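Local coordinates for protein adenylyltransferase VopS (Vibrio parahaemolyticus, PDB 3LET) that transfers AMP from ATP to a threonine of host Rho GTPases, blocking their binding to downstream effectors and so inhibiting actin assembly in infected cells, at residues A[205-210]-A[247-252]; A[215-220]-A[282-287]; A[243-248]-A[269-274]. All blocks are in the same frame, centred on the assembly; numbering follows the deposited sequence.

Interaction 1: A[205-210]-A[247-252]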
loop_
_atom_site.group_PDB
_atom_site.type_symbol
_atom_site.label_atom_id
_atom_site.label_comp_id
_atom_site.label_asym_id
_atom_site.label_seq_id
_atom_site.Cartn_x
_atom_site.Cartn_y
_atom_site.Cartn_z
ATOM N N LEU A 205 4.493 -7.818 12.672
ATOM C CA LEU A 205 5.060 -6.546 12.218
ATOM C C LEU A 205 5.984 -6.826 11.049
ATOM O O LEU A 205 7.196 -6.547 11.086
ATOM C CB LEU A 205 5.836 -5.877 13.354
ATOM C CG LEU A 205 4.930 -5.646 14.569
ATOM C CD1 LEU A 205 5.689 -4.890 15.669
ATOM C CD2 LEU A 205 3.675 -4.909 14.201
ATOM N N ASN A 206 5.407 -7.443 10.029
ATOM C CA ASN A 206 6.179 -7.964 8.918
ATOM C C ASN A 206 5.188 -8.060 7.761
ATOM O O ASN A 206 4.264 -8.869 7.810
ATOM C CB ASN A 206 6.776 -9.319 9.315
ATOM C CG ASN A 206 7.529 -9.983 8.184
ATOM O OD1 ASN A 206 7.038 -10.038 7.065
ATOM N ND2 ASN A 206 8.731 -10.484 8.472
ATOM N N MET A 207 5.346 -7.225 6.722
ATOM C CA MET A 207 4.302 -7.135 5.700
ATOM C C MET A 207 4.215 -8.441 4.909
ATOM O O MET A 207 3.118 -8.831 4.474
ATOM C CB MET A 207 4.571 -5.929 4.766
ATOM C CG MET A 207 3.483 -5.647 3.753
ATOM S SD MET A 207 1.922 -5.238 4.562
ATOM C CE MET A 207 0.824 -5.144 3.153
ATOM N N ASP A 208 5.341 -9.115 4.711
ATOM C CA ASP A 208 5.306 -10.397 3.998
ATOM C C ASP A 208 4.424 -11.385 4.774
ATOM O O ASP A 208 3.605 -12.103 4.193
ATOM C CB ASP A 208 6.698 -10.994 3.868
ATOM C CG ASP A 208 7.487 -10.405 2.715
ATOM O OD1 ASP A 208 6.881 -9.739 1.857
ATOM O OD2 ASP A 208 8.719 -10.626 2.660
ATOM N N ASN A 209 4.593 -11.424 6.086
ATOM C CA ASN A 209 3.774 -12.323 6.903
ATOM C C ASN A 209 2.301 -11.954 6.805
ATOM O O ASN A 209 1.430 -12.821 6.782
ATOM C CB ASN A 209 4.206 -12.300 8.369
ATOM C CG ASN A 209 5.540 -12.994 8.598
ATOM O OD1 ASN A 209 6.095 -13.632 7.702
ATOM N ND2 ASN A 209 6.068 -12.855 9.802
ATOM N N LEU A 210 2.012 -10.662 6.787
ATOM C CA LEU A 210 0.613 -10.230 6.682
ATOM C C LEU A 210 0.033 -10.583 5.312
ATOM O O LEU A 210 -1.146 -10.911 5.188
ATOM C CB LEU A 210 0.464 -8.726 6.895
ATOM C CG LEU A 210 0.798 -8.166 8.271
ATOM C CD1 LEU A 210 0.187 -6.755 8.394
ATOM C CD2 LEU A 210 0.264 -9.059 9.361
ATOM N N GLN A 247 5.317 0.324 6.143
ATOM C CA GLN A 247 6.223 1.207 6.898
ATOM C C GLN A 247 5.663 1.391 8.299
ATOM O O GLN A 247 6.405 1.602 9.260
ATOM C CB GLN A 247 6.325 2.589 6.201
ATOM C CG GLN A 247 6.929 3.702 7.056
ATOM C CD GLN A 247 8.334 3.393 7.556
ATOM O OE1 GLN A 247 9.106 2.686 6.893
ATOM N NE2 GLN A 247 8.673 3.929 8.732
ATOM N N HIS A 248 4.350 1.286 8.417
ATOM C CA HIS A 248 3.704 1.440 9.740
ATOM C C HIS A 248 4.167 0.332 10.670
ATOM O O HIS A 248 4.529 0.580 11.827
ATOM C CB HIS A 248 2.193 1.388 9.584
ATOM C CG HIS A 248 1.446 1.691 10.852
ATOM N ND1 HIS A 248 1.636 2.856 11.558
ATOM C CD2 HIS A 248 0.539 0.963 11.551
ATOM C CE1 HIS A 248 0.857 2.848 12.631
ATOM N NE2 HIS A 248 0.183 1.717 12.649
ATOM N N ILE A 249 4.171 -0.900 10.165
ATOM C CA ILE A 249 4.398 -2.023 11.059
ATOM C C ILE A 249 5.871 -2.370 11.198
ATOM O O ILE A 249 6.298 -2.849 12.243
ATOM C CB ILE A 249 3.594 -3.266 10.640
ATOM C CG1 ILE A 249 4.034 -3.797 9.253
ATOM C CG2 ILE A 249 2.079 -2.907 10.642
ATOM C CD1 ILE A 249 3.098 -4.912 8.707
ATOM N N GLU A 250 6.631 -2.180 10.131
ATOM C CA GLU A 250 8.051 -2.530 10.145
ATOM C C GLU A 250 8.928 -1.371 10.616
ATOM O O GLU A 250 10.083 -1.590 11.008
ATOM C CB GLU A 250 8.511 -2.983 8.754
ATOM C CG GLU A 250 7.797 -4.253 8.259
ATOM C CD GLU A 250 8.154 -4.612 6.823
ATOM O OE1 GLU A 250 8.938 -3.878 6.155
ATOM O OE2 GLU A 250 7.623 -5.638 6.335
ATOM N N GLY A 251 8.361 -0.168 10.603
ATOM C CA GLY A 251 9.092 1.067 10.910
ATOM C C GLY A 251 8.482 1.802 12.093
ATOM O O GLY A 251 9.012 1.725 13.195
ATOM N N PHE A 252 7.333 2.443 11.897
ATOM C CA PHE A 252 6.763 3.297 12.944
ATOM C C PHE A 252 6.530 2.550 14.285
ATOM O O PHE A 252 6.917 3.033 15.344
ATOM C CB PHE A 252 5.446 3.918 12.501
ATOM C CG PHE A 252 4.854 4.854 13.528
ATOM C CD1 PHE A 252 5.389 6.123 13.708
ATOM C CD2 PHE A 252 3.779 4.466 14.298
ATOM C CE1 PHE A 252 4.856 6.995 14.649
ATOM C CE2 PHE A 252 3.234 5.337 15.257
ATOM C CZ PHE A 252 3.773 6.596 15.421
HETATM O O HOH W 1 7.895 -7.284 4.278
#

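Interaction 2: A[215-220]-A[282-287]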
loop_
_atom_site.group_PDB
_atom_site.type_symbol
_atom_site.label_atom_id
_atom_site.label_comp_id
_atom_site.label_asym_id
_atom_site.label_seq_id
_atom_site.Cartn_x
_atom_site.Cartn_y
_atom_site.Cartn_z
ATOM N N ALA A 215 -3.764 -13.794 2.224
ATOM C CA ALA A 215 -4.015 -14.712 1.112
ATOM C C ALA A 215 -4.869 -15.921 1.527
ATOM O O ALA A 215 -5.664 -16.414 0.731
ATOM C CB ALA A 215 -2.689 -15.181 0.488
ATOM N N ARG A 216 -4.710 -16.385 2.766
ATOM C CA ARG A 216 -5.474 -17.519 3.273
ATOM C C ARG A 216 -6.802 -17.079 3.866
ATOM O O ARG A 216 -7.776 -17.819 3.849
ATOM C CB ARG A 216 -4.637 -18.286 4.300
ATOM C CG ARG A 216 -3.428 -18.969 3.651
ATOM C CD ARG A 216 -2.536 -19.655 4.674
ATOM N NE ARG A 216 -3.280 -20.680 5.395
ATOM C CZ ARG A 216 -3.012 -21.089 6.635
ATOM N NH1 ARG A 216 -2.015 -20.572 7.325
ATOM N NH2 ARG A 216 -3.749 -22.028 7.188
ATOM N N LEU A 217 -6.853 -15.845 4.348
ATOM C CA LEU A 217 -8.050 -15.345 4.998
ATOM C C LEU A 217 -9.078 -14.831 3.984
ATOM O O LEU A 217 -10.281 -14.933 4.213
ATOM C CB LEU A 217 -7.669 -14.227 5.950
ATOM C CG LEU A 217 -8.781 -13.506 6.692
ATOM C CD1 LEU A 217 -9.524 -14.492 7.621
ATOM C CD2 LEU A 217 -8.177 -12.335 7.491
ATOM N N VAL A 218 -8.585 -14.281 2.874
ATOM C CA VAL A 218 -9.421 -13.624 1.864
ATOM C C VAL A 218 -9.091 -14.287 0.526
ATOM O O VAL A 218 -8.519 -13.662 -0.352
ATOM C CB VAL A 218 -9.090 -12.107 1.806
ATOM C CG1 VAL A 218 -10.142 -11.327 1.004
ATOM C CG2 VAL A 218 -9.011 -11.543 3.232
ATOM N N PRO A 219 -9.410 -15.578 0.370
ATOM C CA PRO A 219 -8.853 -16.179 -0.853
ATOM C C PRO A 219 -9.421 -15.578 -2.149
ATOM O O PRO A 219 -10.552 -15.076 -2.191
ATOM C CB PRO A 219 -9.206 -17.667 -0.717
ATOM C CG PRO A 219 -9.428 -17.880 0.751
ATOM C CD PRO A 219 -10.020 -16.585 1.257
ATOM N N ASN A 220 -8.607 -15.614 -3.197
ATOM C CA ASN A 220 -8.999 -15.077 -4.495
ATOM C C ASN A 220 -9.609 -13.676 -4.431
ATOM O O ASN A 220 -10.483 -13.314 -5.219
ATOM C CB ASN A 220 -9.943 -16.045 -5.205
ATOM C CG ASN A 220 -9.199 -17.165 -5.901
ATOM O OD1 ASN A 220 -7.967 -17.206 -5.896
ATOM N ND2 ASN A 220 -9.943 -18.078 -6.512
ATOM N N GLY A 282 -11.102 -4.891 6.238
ATOM C CA GLY A 282 -11.853 -5.008 7.479
ATOM C C GLY A 282 -11.572 -6.365 8.125
ATOM O O GLY A 282 -11.295 -6.463 9.336
ATOM N N ARG A 283 -11.579 -7.419 7.308
ATOM C CA ARG A 283 -11.308 -8.766 7.820
ATOM C C ARG A 283 -9.897 -8.844 8.372
ATOM O O ARG A 283 -9.685 -9.426 9.427
ATOM C CB ARG A 283 -11.411 -9.807 6.693
ATOM C CG ARG A 283 -12.833 -10.197 6.402
ATOM C CD ARG A 283 -12.884 -11.108 5.191
ATOM N NE ARG A 283 -14.256 -11.524 4.960
ATOM C CZ ARG A 283 -14.663 -12.784 4.911
ATOM N NH1 ARG A 283 -13.789 -13.771 5.042
ATOM N NH2 ARG A 283 -15.947 -13.049 4.699
ATOM N N MET A 284 -8.923 -8.285 7.659
ATOM C CA MET A 284 -7.545 -8.339 8.149
ATOM C C MET A 284 -7.378 -7.550 9.432
ATOM O O MET A 284 -6.689 -8.003 10.362
ATOM C CB MET A 284 -6.543 -7.796 7.128
ATOM C CG MET A 284 -6.049 -8.849 6.133
ATOM S SD MET A 284 -5.161 -10.209 6.955
ATOM C CE MET A 284 -3.519 -9.530 7.252
ATOM N N GLY A 285 -7.929 -6.339 9.451
ATOM C CA GLY A 285 -7.776 -5.459 10.612
ATOM C C GLY A 285 -8.344 -6.092 11.873
ATOM O O GLY A 285 -7.721 -6.077 12.953
ATOM N N ARG A 286 -9.526 -6.669 11.748
ATOM C CA ARG A 286 -10.138 -7.393 12.886
ATOM C C ARG A 286 -9.374 -8.649 13.256
ATOM O O ARG A 286 -9.219 -8.956 14.426
ATOM C CB ARG A 286 -11.592 -7.738 12.560
ATOM C CG ARG A 286 -12.420 -6.481 12.384
ATOM C CD ARG A 286 -13.929 -6.711 12.525
ATOM N NE ARG A 286 -14.619 -5.427 12.323
ATOM C CZ ARG A 286 -14.950 -4.958 11.133
ATOM N NH1 ARG A 286 -14.712 -5.690 10.051
ATOM N NH2 ARG A 286 -15.526 -3.768 11.017
ATOM N N MET A 287 -8.883 -9.385 12.264
ATOM C CA MET A 287 -8.091 -10.570 12.583
ATOM C C MET A 287 -6.807 -10.145 13.310
ATOM O O MET A 287 -6.421 -10.771 14.304
ATOM C CB MET A 287 -7.796 -11.370 11.304
ATOM C CG MET A 287 -6.790 -12.505 11.470
ATOM S SD MET A 287 -7.506 -13.875 12.438
ATOM C CE MET A 287 -8.569 -14.635 11.187
#

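Interaction 3: A[243-248]-A[269-274]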
loop_
_atom_site.group_PDB
_atom_site.type_symbol
_atom_site.label_atom_id
_atom_site.label_comp_id
_atom_site.label_asym_id
_atom_site.label_seq_id
_atom_site.Cartn_x
_atom_site.Cartn_y
_atom_site.Cartn_z
ATOM N N GLY A 243 2.188 0.315 0.871
ATOM C CA GLY A 243 3.502 0.796 1.316
ATOM C C GLY A 243 3.428 1.469 2.708
ATOM O O GLY A 243 4.314 1.331 3.543
ATOM N N MET A 244 2.361 2.215 2.936
ATOM C CA MET A 244 2.174 2.897 4.233
ATOM C C MET A 244 1.954 1.861 5.338
ATOM O O MET A 244 2.501 1.995 6.439
ATOM C CB MET A 244 0.986 3.860 4.158
ATOM C CG MET A 244 1.253 5.176 3.389
ATOM S SD MET A 244 2.672 6.093 3.990
ATOM C CE MET A 244 2.020 6.899 5.487
ATOM N N LEU A 245 1.162 0.823 5.064
ATOM C CA LEU A 245 0.966 -0.226 6.080
ATOM C C LEU A 245 2.321 -0.882 6.423
ATOM O O LEU A 245 2.663 -1.140 7.597
ATOM C CB LEU A 245 -0.017 -1.292 5.573
ATOM C CG LEU A 245 -0.205 -2.477 6.524
ATOM C CD1 LEU A 245 -0.598 -1.969 7.903
ATOM C CD2 LEU A 245 -1.266 -3.439 5.948
ATOM N N LYS A 246 3.090 -1.178 5.380
ATOM C CA LYS A 246 4.365 -1.846 5.563
ATOM C C LYS A 246 5.270 -0.979 6.427
ATOM O O LYS A 246 5.926 -1.475 7.355
ATOM C CB LYS A 246 5.000 -2.115 4.191
ATOM C CG LYS A 246 6.437 -2.667 4.243
ATOM C CD LYS A 246 6.924 -2.918 2.826
ATOM C CE LYS A 246 8.462 -3.018 2.775
ATOM N NZ LYS A 246 8.922 -4.259 3.420
ATOM N N GLN A 247 5.317 0.324 6.143
ATOM C CA GLN A 247 6.223 1.207 6.898
ATOM C C GLN A 247 5.663 1.391 8.299
ATOM O O GLN A 247 6.405 1.602 9.260
ATOM C CB GLN A 247 6.325 2.589 6.201
ATOM C CG GLN A 247 6.929 3.702 7.056
ATOM C CD GLN A 247 8.334 3.393 7.556
ATOM O OE1 GLN A 247 9.106 2.686 6.893
ATOM N NE2 GLN A 247 8.673 3.929 8.732
ATOM N N HIS A 248 4.350 1.286 8.417
ATOM C CA HIS A 248 3.704 1.440 9.740
ATOM C C HIS A 248 4.167 0.332 10.670
ATOM O O HIS A 248 4.529 0.580 11.827
ATOM C CB HIS A 248 2.193 1.388 9.584
ATOM C CG HIS A 248 1.446 1.691 10.852
ATOM N ND1 HIS A 248 1.636 2.856 11.558
ATOM C CD2 HIS A 248 0.539 0.963 11.551
ATOM C CE1 HIS A 248 0.857 2.848 12.631
ATOM N NE2 HIS A 248 0.183 1.717 12.649
ATOM N N ALA A 269 -6.050 -0.057 13.107
ATOM C CA ALA A 269 -6.068 1.290 12.534
ATOM C C ALA A 269 -5.206 1.348 11.279
ATOM O O ALA A 269 -5.565 1.983 10.283
ATOM C CB ALA A 269 -5.532 2.331 13.576
ATOM N N GLY A 270 -4.033 0.740 11.351
ATOM C CA GLY A 270 -3.093 0.788 10.242
ATOM C C GLY A 270 -3.595 0.089 9.004
ATOM O O GLY A 270 -3.463 0.599 7.878
ATOM N N VAL A 271 -4.126 -1.113 9.169
ATOM C CA VAL A 271 -4.600 -1.865 8.008
ATOM C C VAL A 271 -5.769 -1.151 7.341
ATOM O O VAL A 271 -5.802 -0.981 6.134
ATOM C CB VAL A 271 -5.096 -3.279 8.398
ATOM C CG1 VAL A 271 -5.710 -3.975 7.157
ATOM C CG2 VAL A 271 -3.953 -4.078 8.965
ATOM N N ILE A 272 -6.756 -0.741 8.131
ATOM C CA ILE A 272 -7.976 -0.244 7.533
ATOM C C ILE A 272 -7.765 1.208 7.139
ATOM O O ILE A 272 -8.202 1.643 6.067
ATOM C CB ILE A 272 -9.190 -0.386 8.481
ATOM C CG1 ILE A 272 -9.504 -1.875 8.705
ATOM C CG2 ILE A 272 -10.420 0.295 7.887
ATOM C CD1 ILE A 272 -10.412 -2.118 9.945
ATOM N N GLY A 273 -7.045 1.931 7.980
ATOM C CA GLY A 273 -6.844 3.366 7.802
ATOM C C GLY A 273 -5.963 3.713 6.606
ATOM O O GLY A 273 -6.122 4.761 5.988
ATOM N N TYR A 274 -4.995 2.862 6.317
ATOM C CA TYR A 274 -4.109 3.094 5.168
ATOM C C TYR A 274 -4.611 2.327 3.944
ATOM O O TYR A 274 -4.078 2.508 2.851
ATOM C CB TYR A 274 -2.699 2.618 5.498
ATOM C CG TYR A 274 -1.890 3.535 6.388
ATOM C CD1 TYR A 274 -1.800 4.916 6.100
ATOM C CD2 TYR A 274 -1.159 3.026 7.462
ATOM C CE1 TYR A 274 -1.032 5.748 6.867
ATOM C CE2 TYR A 274 -0.394 3.855 8.249
ATOM C CZ TYR A 274 -0.339 5.223 7.939
ATOM O OH TYR A 274 0.404 6.072 8.692
HETATM O O HOH W 2 2.459 5.018 10.004
#

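Interaction 1: A[205-210]-A[247-252]
Ile249 is the bump that helix 238-255 pushes against residues 205-210, and Leu205, Asn206 and Leu210 form the hollow that takes it. Its chi1 of 64° sets CG1 between the backbone N and the carbonyl carbon; the extended chi2 then carries CD1 beside the backbone N of Asn206, to meet Leu210 CD1 tip to tip, a snug 3.5 Å. Leu205 crosses the base of the same isoleucine at a slant: its CD2 lies 3.9 Å from Ile249 CB, while Leu205 CB sits 3.3 Å from Ile249 O, a carbonyl oxygen that this packing buries without a partner. The hollow lies where a loop turns into helix 207-217 of the all-helical Fic domain, with Asn206 as N-cap, its OD1 accepting from Asn209 N at 3.0 Å. Beside Ile249, Glu250 passes Leu205 O with its CG, then extends to the helix start and fills the groove there. Glu250 OE2 takes the Met207 N-H on the anti side of the carboxylate in a nearly straight bond of 2.8 Å (174°), and it also accepts from a water that in turn accepts from Asp208 N. Glu250 OE1 forms a salt bridge with Lys246.

Interaction 2: A[215-220]-A[282-287]
This is an apolar helix-to-helix contact with a polar margin, in which Leu217, on the last turn of helix 207-217, packs against the N-terminal half of helix 281-295 within the Fic domain. Leu217 carries it with both methyls. CG lies anti to the backbone N (chi1 177°), and beyond it CD2 packs between Met284 SD at 3.7 Å, Arg283 CB at 4.2 Å and Met287 CB at 4.0 Å, the leucine and Met284 side chains crossing obliquely. The other methyl, CD1, meets Met287 CE at 3.7 Å as the leucine and this methionine slide past each other in opposite directions. Both methionine chains are bent at chi2 and chi3, and together they receive the branched end of Leu217. Ile190 and Leu193 of helix 184-199 also touch this leucine.

Arg283 runs extended from CG to NE along the margin. Its CD lies 4.4 Å from Val218 CG2, and its NH1 comes to 3.8 Å from Leu217 O, which sits at the edge of the guanidinium near its plane. The strong partner of the guanidinium is Asp186, in a salt bridge through NH2. The same helix also bears Gly282 and Arg286, which by similarity belong to the ATP site. No hydrogen bond joins the two segments, so their hold on each other rests on methyl and thioether dispersion, while the arginine charge is probably balanced by Asp186 of helix 184-199.

Interaction 3: A[243-248]-A[269-274]
Tyr274 reaches across from helix 260-274 and sets its ring between Met244, at one face, and His248, at the edge, both of helix 238-255. Met244 CB sits over that face in a CH-pi contact, 3.7 Å from the ring centroid and 18° off the normal. The methionine then bends at chi2 and chi3, which brings Met244 CE to 3.5 Å from Tyr274 CE1, with SD placed obliquely to the ring in a Met-aromatic contact. On the His248 side the pair is T-shaped: the tyrosine edge faces the imidazole, with centroids 5.6 Å apart and planes at 70°. A water ties the polar ends together, 2.8 Å from His248 ND1 and 2.7 Å from Tyr274 OH. His248 CD2 rests 3.9 Å from Gly270 CA, where the absence of a side chain leaves room for the imidazole, and Leu245 CD1 lies by the next peptide, 3.8 Å from Gly270 C.

Further out, His248 NE2 also makes a weak hydrogen bond to His266 O, and helix 113-139 touches Met244, His248 and Tyr274. Val271, beside Leu245, touches Asn281, an ATP-site residue by similarity. The two helices run nearly antiparallel at 161°, their axes 9.1 Å apart, a buried helical pair in the core of the Fic domain.

How the interactions relate
Following the chain, helix 207-217 comes first: residues 205-210 at its start enter interaction 1 and residues 215-220 at its end enter interaction 2. Helix 238-255 then closes the first loop through 247-252, and one turn earlier, at 243-248, it opens the short loop that 269-274 closes in interaction 3; the two contacts share Gln247 and His248. Last comes helix 281-295, whose residues 282-287 close the longest loop. Interaction 3 is nested inside interaction 2, whereas interactions 1 and 2 cross. Met207 packs on Leu245 and Lys246, Leu210 on Met284, and Val271 on Met284, so the three contacts tie four helices of the Fic domain together.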